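Long-range contacts in hydrazine synthase subunit beta (Candidatus Kuenenia stuttgartiensis, PDB 5C2V), which forms part of the complex that condenses nitric oxide with ammonium to make hydrazine, and may modulate passage of the hydroxylamine intermediate between its active sites: residues F28-F39 against G49-S60; A61-L69 against V81-I90. All blocks are in the same frame, centred on the assembly; numbering follows the deposited sequence.

Contact 1. Residues F28-F39 against G49-S60; sequences FISNQSGHSVTF and GEVAVRVQPEAS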
loop_
_atom_site.group_PDB
_atom_site.type_symbol
_atom_site.label_atom_id
_atom_site.label_comp_id
_atom_site.label_asym_id
_atom_site.label_seq_id
_atom_site.Cartn_x
_atom_site.Cartn_y
_atom_site.Cartn_z
ATOM N N PHE B 28 -54.347 15.577 -20.195
ATOM C CA PHE B 28 -54.721 15.354 -21.585
ATOM C C PHE B 28 -53.774 14.360 -22.239
ATOM O O PHE B 28 -52.591 14.645 -22.431
ATOM C CB PHE B 28 -54.723 16.671 -22.363
ATOM C CG PHE B 28 -55.465 17.780 -21.675
ATOM C CD1 PHE B 28 -54.808 18.642 -20.813
ATOM C CD2 PHE B 28 -56.820 17.956 -21.885
ATOM C CE1 PHE B 28 -55.490 19.660 -20.177
ATOM C CE2 PHE B 28 -57.508 18.974 -21.254
ATOM C CZ PHE B 28 -56.842 19.828 -20.399
ATOM N N ILE B 29 -54.300 13.192 -22.585
ATOM C CA ILE B 29 -53.482 12.138 -23.163
ATOM C C ILE B 29 -53.717 12.009 -24.662
ATOM O O ILE B 29 -54.842 11.801 -25.098
ATOM C CB ILE B 29 -53.761 10.777 -22.501
ATOM C CG1 ILE B 29 -53.358 10.789 -21.024
ATOM C CG2 ILE B 29 -53.032 9.687 -23.232
ATOM C CD1 ILE B 29 -54.486 11.141 -20.081
ATOM N N SER B 30 -52.656 12.118 -25.452
ATOM C CA SER B 30 -52.799 11.929 -26.886
ATOM C C SER B 30 -52.714 10.443 -27.198
ATOM O O SER B 30 -51.696 9.810 -26.940
ATOM C CB SER B 30 -51.723 12.700 -27.652
ATOM O OG SER B 30 -51.819 14.091 -27.402
ATOM N N ASN B 31 -53.788 9.888 -27.748
ATOM C CA ASN B 31 -53.806 8.476 -28.098
ATOM C C ASN B 31 -53.424 8.293 -29.558
ATOM O O ASN B 31 -54.169 8.678 -30.458
ATOM C CB ASN B 31 -55.184 7.870 -27.824
ATOM C CG ASN B 31 -55.616 8.033 -26.379
ATOM O OD1 ASN B 31 -54.797 7.964 -25.462
ATOM N ND2 ASN B 31 -56.909 8.251 -26.169
ATOM N N GLN B 32 -52.259 7.696 -29.787
ATOM C CA GLN B 32 -51.721 7.573 -31.134
ATOM C C GLN B 32 -52.537 6.598 -31.971
ATOM O O GLN B 32 -52.827 6.859 -33.140
ATOM C CB GLN B 32 -50.258 7.126 -31.088
ATOM C CG GLN B 32 -49.556 7.192 -32.431
ATOM C CD GLN B 32 -48.222 6.476 -32.433
ATOM O OE1 GLN B 32 -48.084 5.392 -31.865
ATOM N NE2 GLN B 32 -47.227 7.081 -33.071
ATOM N N SER B 33 -52.908 5.476 -31.367
ATOM C CA SER B 33 -53.658 4.444 -32.069
ATOM C C SER B 33 -55.163 4.661 -31.944
ATOM O O SER B 33 -55.951 3.964 -32.578
ATOM C CB SER B 33 -53.280 3.060 -31.539
ATOM O OG SER B 33 -51.886 2.834 -31.653
ATOM N N GLY B 34 -55.557 5.630 -31.123
ATOM C CA GLY B 34 -56.963 5.919 -30.913
ATOM C C GLY B 34 -57.459 7.109 -31.710
ATOM O O GLY B 34 -58.666 7.329 -31.817
ATOM N N HIS B 35 -56.521 7.870 -32.272
ATOM C CA HIS B 35 -56.830 9.066 -33.053
ATOM C C HIS B 35 -57.711 10.037 -32.270
ATOM O O HIS B 35 -58.600 10.679 -32.832
ATOM C CB HIS B 35 -57.503 8.685 -34.374
ATOM C CG HIS B 35 -56.775 7.619 -35.133
ATOM N ND1 HIS B 35 -55.717 7.894 -35.973
ATOM C CD2 HIS B 35 -56.949 6.279 -35.174
ATOM C CE1 HIS B 35 -55.272 6.769 -36.500
ATOM N NE2 HIS B 35 -56.002 5.772 -36.033
ATOM N N SER B 36 -57.453 10.135 -30.970
ATOM C CA SER B 36 -58.234 10.993 -30.086
ATOM C C SER B 36 -57.417 11.417 -28.870
ATOM O O SER B 36 -56.251 11.051 -28.734
ATOM C CB SER B 36 -59.509 10.276 -29.637
ATOM O OG SER B 36 -59.203 9.067 -28.964
ATOM N N VAL B 37 -58.039 12.192 -27.987
ATOM C CA VAL B 37 -57.383 12.654 -26.767
ATOM C C VAL B 37 -58.245 12.359 -25.543
ATOM O O VAL B 37 -59.410 12.747 -25.486
ATOM C CB VAL B 37 -57.077 14.165 -26.820
ATOM C CG1 VAL B 37 -56.550 14.649 -25.477
ATOM C CG2 VAL B 37 -56.081 14.472 -27.930
ATOM N N THR B 38 -57.664 11.670 -24.567
ATOM C CA THR B 38 -58.376 11.302 -23.350
ATOM C C THR B 38 -58.238 12.373 -22.271
ATOM O O THR B 38 -57.132 12.832 -21.973
ATOM C CB THR B 38 -57.867 9.958 -22.791
ATOM O OG1 THR B 38 -57.976 8.946 -23.800
ATOM C CG2 THR B 38 -58.676 9.541 -21.571
ATOM N N PHE B 39 -59.370 12.769 -21.695
ATOM C CA PHE B 39 -59.386 13.726 -20.594
ATOM C C PHE B 39 -59.473 12.991 -19.262
ATOM O O PHE B 39 -60.311 12.105 -19.093
ATOM C CB PHE B 39 -60.563 14.701 -20.722
ATOM C CG PHE B 39 -60.417 15.712 -21.829
ATOM C CD1 PHE B 39 -59.370 15.640 -22.736
ATOM C CD2 PHE B 39 -61.331 16.746 -21.955
ATOM C CE1 PHE B 39 -59.247 16.573 -23.750
ATOM C CE2 PHE B 39 -61.211 17.681 -22.963
ATOM C CZ PHE B 39 -60.167 17.596 -23.861
ATOM N N GLY B 49 -63.848 12.008 -20.382
ATOM C CA GLY B 49 -64.246 12.070 -21.774
ATOM C C GLY B 49 -63.139 11.726 -22.750
ATOM O O GLY B 49 -61.966 11.660 -22.384
ATOM N N GLU B 50 -63.521 11.512 -24.006
ATOM C CA GLU B 50 -62.561 11.281 -25.076
ATOM C C GLU B 50 -62.926 12.139 -26.284
ATOM O O GLU B 50 -63.989 11.964 -26.879
ATOM C CB GLU B 50 -62.522 9.797 -25.448
ATOM C CG GLU B 50 -61.453 9.422 -26.459
ATOM C CD GLU B 50 -61.334 7.920 -26.639
ATOM O OE1 GLU B 50 -62.061 7.180 -25.942
ATOM O OE2 GLU B 50 -60.518 7.478 -27.475
ATOM N N VAL B 51 -62.039 13.060 -26.648
ATOM C CA VAL B 51 -62.312 14.002 -27.729
ATOM C C VAL B 51 -61.637 13.580 -29.029
ATOM O O VAL B 51 -60.419 13.411 -29.080
ATOM C CB VAL B 51 -61.849 15.424 -27.364
ATOM C CG1 VAL B 51 -62.127 16.384 -28.512
ATOM C CG2 VAL B 51 -62.534 15.894 -26.091
ATOM N N ALA B 52 -62.434 13.422 -30.080
ATOM C CA ALA B 52 -61.921 12.967 -31.365
ATOM C C ALA B 52 -61.109 14.044 -32.078
ATOM O O ALA B 52 -61.530 15.196 -32.181
ATOM C CB ALA B 52 -63.067 12.503 -32.252
ATOM N N VAL B 53 -59.935 13.652 -32.561
ATOM C CA VAL B 53 -59.082 14.522 -33.361
ATOM C C VAL B 53 -58.709 13.812 -34.655
ATOM O O VAL B 53 -59.224 12.733 -34.950
ATOM C CB VAL B 53 -57.798 14.933 -32.615
ATOM C CG1 VAL B 53 -58.129 15.842 -31.439
ATOM C CG2 VAL B 53 -57.026 13.703 -32.163
ATOM N N ARG B 54 -57.816 14.420 -35.428
ATOM C CA ARG B 54 -57.384 13.837 -36.692
ATOM C C ARG B 54 -56.446 12.653 -36.461
ATOM O O ARG B 54 -56.222 12.235 -35.325
ATOM C CB ARG B 54 -56.700 14.891 -37.565
ATOM C CG ARG B 54 -57.503 16.167 -37.752
ATOM C CD ARG B 54 -58.939 15.871 -38.148
ATOM N NE ARG B 54 -59.708 17.094 -38.356
ATOM C CZ ARG B 54 -61.033 17.136 -38.447
ATOM N NH1 ARG B 54 -61.742 16.021 -38.344
ATOM N NH2 ARG B 54 -61.650 18.294 -38.638
ATOM N N VAL B 55 -55.909 12.115 -37.551
ATOM C CA VAL B 55 -55.137 10.877 -37.511
ATOM C C VAL B 55 -53.809 10.989 -36.752
ATOM O O VAL B 55 -53.001 11.879 -37.019
ATOM C CB VAL B 55 -54.843 10.378 -38.943
ATOM C CG1 VAL B 55 -54.291 8.963 -38.916
ATOM C CG2 VAL B 55 -56.106 10.438 -39.790
ATOM N N GLN B 56 -53.609 10.068 -35.811
ATOM C CA GLN B 56 -52.334 9.873 -35.114
ATOM C C GLN B 56 -51.822 11.096 -34.335
ATOM O O GLN B 56 -50.768 11.645 -34.662
ATOM C CB GLN B 56 -51.274 9.441 -36.138
ATOM C CG GLN B 56 -50.010 8.858 -35.549
ATOM C CD GLN B 56 -49.099 8.284 -36.604
ATOM O OE1 GLN B 56 -49.548 7.715 -37.598
ATOM N NE2 GLN B 56 -47.809 8.439 -36.396
ATOM N N PRO B 57 -52.587 11.564 -33.330
ATOM C CA PRO B 57 -51.991 12.633 -32.520
ATOM C C PRO B 57 -50.770 12.170 -31.720
ATOM O O PRO B 57 -50.883 11.205 -30.963
ATOM C CB PRO B 57 -53.135 13.023 -31.582
ATOM C CG PRO B 57 -53.926 11.762 -31.426
ATOM C CD PRO B 57 -53.849 11.062 -32.758
ATOM N N GLU B 58 -49.623 12.825 -31.876
ATOM C CA GLU B 58 -48.499 12.580 -30.970
ATOM C C GLU B 58 -48.174 13.625 -29.892
ATOM O O GLU B 58 -47.291 13.390 -29.066
ATOM C CB GLU B 58 -47.260 12.281 -31.807
ATOM C CG GLU B 58 -47.458 10.972 -32.542
ATOM C CD GLU B 58 -46.333 10.604 -33.466
ATOM O OE1 GLU B 58 -45.434 11.440 -33.698
ATOM O OE2 GLU B 58 -46.349 9.453 -33.946
ATOM N N ALA B 59 -48.872 14.756 -29.874
ATOM C CA ALA B 59 -48.533 15.807 -28.912
ATOM C C ALA B 59 -49.682 16.770 -28.641
ATOM O O ALA B 59 -50.589 16.915 -29.458
ATOM C CB ALA B 59 -47.310 16.582 -29.394
ATOM N N SER B 60 -49.624 17.443 -27.493
ATOM C CA SER B 60 -50.627 18.443 -27.138
ATOM C C SER B 60 -50.079 19.513 -26.191
ATOM O O SER B 60 -49.201 19.241 -25.372
ATOM C CB SER B 60 -51.849 17.768 -26.514
ATOM O OG SER B 60 -51.491 17.014 -25.370
#

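Contact 2. Residues A61-L69 against V81-I90; sequences AVTPDGAFL and VVDIQRKQEI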
loop_
_atom_site.group_PDB
_atom_site.type_symbol
_atom_site.label_atom_id
_atom_site.label_comp_id
_atom_site.label_asym_id
_atom_site.label_seq_id
_atom_site.Cartn_x
_atom_site.Cartn_y
_atom_site.Cartn_z
ATOM N N ALA B 61 -50.613 20.726 -26.305
ATOM C CA ALA B 61 -50.241 21.824 -25.415
ATOM C C ALA B 61 -51.476 22.600 -24.961
ATOM O O ALA B 61 -52.402 22.823 -25.741
ATOM C CB ALA B 61 -49.252 22.754 -26.099
ATOM N N VAL B 62 -51.481 23.011 -23.697
ATOM C CA VAL B 62 -52.619 23.720 -23.123
ATOM C C VAL B 62 -52.357 25.223 -23.041
ATOM O O VAL B 62 -51.246 25.651 -22.732
ATOM C CB VAL B 62 -52.956 23.187 -21.713
ATOM C CG1 VAL B 62 -54.263 23.783 -21.207
ATOM C CG2 VAL B 62 -53.031 21.671 -21.726
ATOM N N THR B 63 -53.384 26.018 -23.328
ATOM C CA THR B 63 -53.302 27.466 -23.183
ATOM C C THR B 63 -53.204 27.835 -21.703
ATOM O O THR B 63 -53.727 27.115 -20.853
ATOM C CB THR B 63 -54.523 28.167 -23.817
ATOM O OG1 THR B 63 -55.725 27.704 -23.189
ATOM C CG2 THR B 63 -54.589 27.874 -25.309
ATOM N N PRO B 64 -52.518 28.951 -21.392
ATOM C CA PRO B 64 -52.316 29.413 -20.011
ATOM C C PRO B 64 -53.603 29.502 -19.188
ATOM O O PRO B 64 -53.573 29.241 -17.986
ATOM C CB PRO B 64 -51.704 30.801 -20.202
ATOM C CG PRO B 64 -50.967 30.697 -21.485
ATOM C CD PRO B 64 -51.798 29.799 -22.360
ATOM N N ASP B 65 -54.708 29.878 -19.822
ATOM C CA ASP B 65 -55.994 29.941 -19.133
ATOM C C ASP B 65 -56.621 28.556 -18.991
ATOM O O ASP B 65 -57.384 28.300 -18.059
ATOM C CB ASP B 65 -56.948 30.885 -19.868
ATOM C CG ASP B 65 -56.921 30.689 -21.372
ATOM O OD1 ASP B 65 -56.840 29.528 -21.826
ATOM O OD2 ASP B 65 -56.979 31.701 -22.102
ATOM N N GLY B 66 -56.292 27.665 -19.923
ATOM C CA GLY B 66 -56.786 26.300 -19.891
ATOM C C GLY B 66 -58.144 26.117 -20.541
ATOM O O GLY B 66 -58.879 25.192 -20.199
ATOM N N ALA B 67 -58.492 27.012 -21.461
ATOM C CA ALA B 67 -59.749 26.894 -22.195
ATOM C C ALA B 67 -59.598 26.142 -23.518
ATOM O O ALA B 67 -60.594 25.815 -24.164
ATOM C CB ALA B 67 -60.336 28.275 -22.446
ATOM N N PHE B 68 -58.361 25.865 -23.919
ATOM C CA PHE B 68 -58.111 25.249 -25.221
ATOM C C PHE B 68 -56.959 24.249 -25.193
ATOM O O PHE B 68 -56.025 24.379 -24.403
ATOM C CB PHE B 68 -57.822 26.324 -26.274
ATOM C CG PHE B 68 -58.940 27.313 -26.462
ATOM C CD1 PHE B 68 -59.997 27.032 -27.313
ATOM C CD2 PHE B 68 -58.927 28.528 -25.795
ATOM C CE1 PHE B 68 -61.024 27.941 -27.489
ATOM C CE2 PHE B 68 -59.952 29.440 -25.969
ATOM C CZ PHE B 68 -61.001 29.146 -26.817
ATOM N N LEU B 69 -57.037 23.251 -26.068
ATOM C CA LEU B 69 -55.985 22.250 -26.196
ATOM C C LEU B 69 -55.545 22.103 -27.650
ATOM O O LEU B 69 -56.333 21.698 -28.505
ATOM C CB LEU B 69 -56.458 20.901 -25.653
ATOM C CG LEU B 69 -55.458 19.746 -25.744
ATOM C CD1 LEU B 69 -54.256 20.002 -24.849
ATOM C CD2 LEU B 69 -56.127 18.427 -25.390
ATOM N N VAL B 81 -57.550 22.141 -32.886
ATOM C CA VAL B 81 -57.842 23.020 -31.761
ATOM C C VAL B 81 -59.074 22.508 -31.027
ATOM O O VAL B 81 -60.155 22.405 -31.606
ATOM C CB VAL B 81 -58.068 24.475 -32.205
ATOM C CG1 VAL B 81 -58.382 25.350 -31.001
ATOM C CG2 VAL B 81 -56.846 24.999 -32.941
ATOM N N VAL B 82 -58.904 22.185 -29.749
ATOM C CA VAL B 82 -59.967 21.562 -28.972
ATOM C C VAL B 82 -60.501 22.482 -27.881
ATOM O O VAL B 82 -59.732 23.073 -27.123
ATOM C CB VAL B 82 -59.480 20.248 -28.322
ATOM C CG1 VAL B 82 -60.554 19.660 -27.416
ATOM C CG2 VAL B 82 -59.065 19.248 -29.391
ATOM N N ASP B 83 -61.823 22.601 -27.807
ATOM C CA ASP B 83 -62.457 23.308 -26.706
ATOM C C ASP B 83 -62.494 22.367 -25.507
ATOM O O ASP B 83 -63.088 21.291 -25.573
ATOM C CB ASP B 83 -63.866 23.766 -27.091
ATOM C CG ASP B 83 -64.412 24.828 -26.157
ATOM O OD1 ASP B 83 -64.776 24.488 -25.011
ATOM O OD2 ASP B 83 -64.487 26.003 -26.572
ATOM N N ILE B 84 -61.858 22.775 -24.413
ATOM C CA ILE B 84 -61.678 21.893 -23.266
ATOM C C ILE B 84 -62.982 21.694 -22.498
ATOM O O ILE B 84 -63.289 20.589 -22.049
ATOM C CB ILE B 84 -60.588 22.435 -22.316
ATOM C CG1 ILE B 84 -59.238 22.466 -23.037
ATOM C CG2 ILE B 84 -60.492 21.587 -21.056
ATOM C CD1 ILE B 84 -58.075 22.858 -22.156
ATOM N N GLN B 85 -63.756 22.766 -22.368
ATOM C CA GLN B 85 -65.018 22.706 -21.643
ATOM C C GLN B 85 -66.115 22.038 -22.473
ATOM O O GLN B 85 -66.934 21.289 -21.940
ATOM C CB GLN B 85 -65.448 24.113 -21.224
ATOM C CG GLN B 85 -64.334 24.910 -20.564
ATOM C CD GLN B 85 -64.472 26.404 -20.779
ATOM O OE1 GLN B 85 -65.302 26.854 -21.569
ATOM N NE2 GLN B 85 -63.654 27.180 -20.079
ATOM N N ARG B 86 -66.121 22.305 -23.775
ATOM C CA ARG B 86 -67.108 21.710 -24.673
ATOM C C ARG B 86 -66.746 20.281 -25.068
ATOM O O ARG B 86 -67.600 19.532 -25.546
ATOM C CB ARG B 86 -67.267 22.560 -25.935
ATOM C CG ARG B 86 -67.993 23.875 -25.729
ATOM C CD ARG B 86 -68.123 24.618 -27.046
ATOM N NE ARG B 86 -68.724 23.780 -28.080
ATOM C CZ ARG B 86 -68.740 24.082 -29.374
ATOM N NH1 ARG B 86 -68.183 25.208 -29.801
ATOM N NH2 ARG B 86 -69.310 23.258 -30.242
ATOM N N LYS B 87 -65.480 19.920 -24.870
ATOM C CA LYS B 87 -64.961 18.603 -25.245
ATOM C C LYS B 87 -65.174 18.327 -26.735
ATOM O O LYS B 87 -65.636 17.253 -27.116
ATOM C CB LYS B 87 -65.616 17.504 -24.403
ATOM C CG LYS B 87 -65.600 17.770 -22.904
ATOM C CD LYS B 87 -66.472 16.771 -22.158
ATOM C CE LYS B 87 -66.557 17.102 -20.677
ATOM N NZ LYS B 87 -65.225 17.046 -20.014
ATOM N N GLN B 88 -64.831 19.306 -27.567
ATOM C CA GLN B 88 -65.064 19.223 -29.007
ATOM C C GLN B 88 -63.966 19.949 -29.791
ATOM O O GLN B 88 -63.485 20.997 -29.359
ATOM C CB GLN B 88 -66.439 19.809 -29.346
ATOM C CG GLN B 88 -66.738 19.958 -30.831
ATOM C CD GLN B 88 -67.020 18.633 -31.511
ATOM O OE1 GLN B 88 -67.266 17.623 -30.851
ATOM N NE2 GLN B 88 -66.992 18.632 -32.838
ATOM N N GLU B 89 -63.572 19.398 -30.938
ATOM C CA GLU B 89 -62.582 20.058 -31.786
ATOM C C GLU B 89 -63.236 21.151 -32.622
ATOM O O GLU B 89 -64.110 20.871 -33.443
ATOM C CB GLU B 89 -61.899 19.043 -32.707
ATOM C CG GLU B 89 -61.016 19.675 -33.773
ATOM C CD GLU B 89 -60.727 18.735 -34.928
ATOM O OE1 GLU B 89 -59.793 19.018 -35.708
ATOM O OE2 GLU B 89 -61.438 17.717 -35.059
ATOM N N ILE B 90 -62.813 22.395 -32.416
ATOM C CA ILE B 90 -63.416 23.512 -33.134
ATOM C C ILE B 90 -62.713 23.939 -34.427
ATOM O O ILE B 90 -63.285 24.693 -35.214
ATOM C CB ILE B 90 -63.503 24.747 -32.218
ATOM C CG1 ILE B 90 -62.100 25.201 -31.808
ATOM C CG2 ILE B 90 -64.350 24.440 -30.992
ATOM C CD1 ILE B 90 -62.086 26.269 -30.735
HETATM O O HOH W 1 -61.331 25.211 -19.173
#

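Contact 1. Residues F28-F39 against G49-S60
The outer hairpin of one beta-propeller blade and the connection into the next meet here, V37 and V51 forming a central hydrogen-bonded pair, V37 N to V51 O and V51 N to V37 O both being 2.9 Å. On their side of the sheet, V51 CG2 lies over one face of the F39 ring, 3.7 Å from CZ, in a CH-pi contact; F28 CE2 sits over the opposite face, both atoms offset toward the rim and holding the flat ring between them. On the other side the extended E50, with CG anti to the backbone N (chi1 -174°), reaches across toward strand 36-39, where its OE2 accepts a hydrogen bond from the S36 hydroxyl through the anti lone pair.

H35 ND1 accepts from Q56 N at 3.0 Å, the donor standing 24° out of the ring plane, and fastens the 32-35 loop to the connection. The compact P57 ring packs between the two turns, CD 3.6 Å from H35 CA and CG near N31 O. Q32 NE2 (2.7 Å) and Q56 NE2 (3.0 Å) reach OE2 of the buried E58 from opposite faces of its carboxylate, while W98 NE1 bonds OE1. S30 and S60 meet with OG atoms 3.6 Å apart, small side chains that probably help strands 28-31 and 57-60 approach. I29 and S60 rest on strand 15-20, P57 touches V71 of strand 68-73, and V51 meets V82 of strand 78-83.

Contact 2. Residues A61-L69 against V81-I90
The F68 ring is met at its edge, near the ring plane, by I90 CD1, which lies 3.8 Å from CE1; the two side chains cross at about a right angle. V81 CG1 and D83 OD2 approach the same ring obliquely, and the D83 carboxylate stands 74° to it. A large ring suits this partly exposed position, because it spans from its own strand past 81-83 to I90. A second flat group, the D65 carboxylate, organises the turn leading to F68. Its OD1 is met nearly end-on by the T63 hydroxyl and from above the carboxylate plane by A67 N (3.0 Å), the latter closing an Asx turn. G66 adopts a positive phi of 86° there, which glycine tolerates easily.

L69 and V82 make the hydrogen-bonded pair: L69 N to V82 O and V82 N to L69 O are both 2.9 Å. F68 and D83 form the adjoining non-hydrogen-bonded pair, and I84 N adds a weak, long bond to A67 O. Beta-branched V82 sets its CB 4.1 Å from L69 CB on the buried side of the sheet. I84, with CG1 anti to its carbonyl carbon (chi1 -63°), lays that branch beside L69 CB and carries CD1 on to V62 CG1, 4.0 Å away, so one long aliphatic chain bridges the hairpin end and strand 57-62. A water donates to G66 O and accepts from Q85 NE2, joining the two turns.

D83 OD1 also accepts from R86 N, an Asx motif, while K87 and Q88 both face D83 in a G1 beta bulge. Together strands 57-62, 68-73, 78-83 and 88-94, in sequence order across the sheet, make one four-stranded antiparallel blade of the beta-propeller, and the contact joins its second and third strands at one end.

In the fold
Contacts 1 and 2 follow one another along the chain and belong to two successive propeller blades, their centres about 13 Å apart. Strand 57-62 serves both: its start faces strand 28-31 in contact 1, and its end leads into the turn of contact 2. Apolar packing joins the blades here: the F28 ring meets V62 (CE1 to CG2, 3.5 Å) and L69 (CD2 to CD2, 3.6 Å). R54 NE also makes a long, weak ion pair with E89 OE1, its stronger partner being E92. Contact 1 also lies near the calcium site of D77 and D97, the Q56 side chain being about 9 Å from the ion.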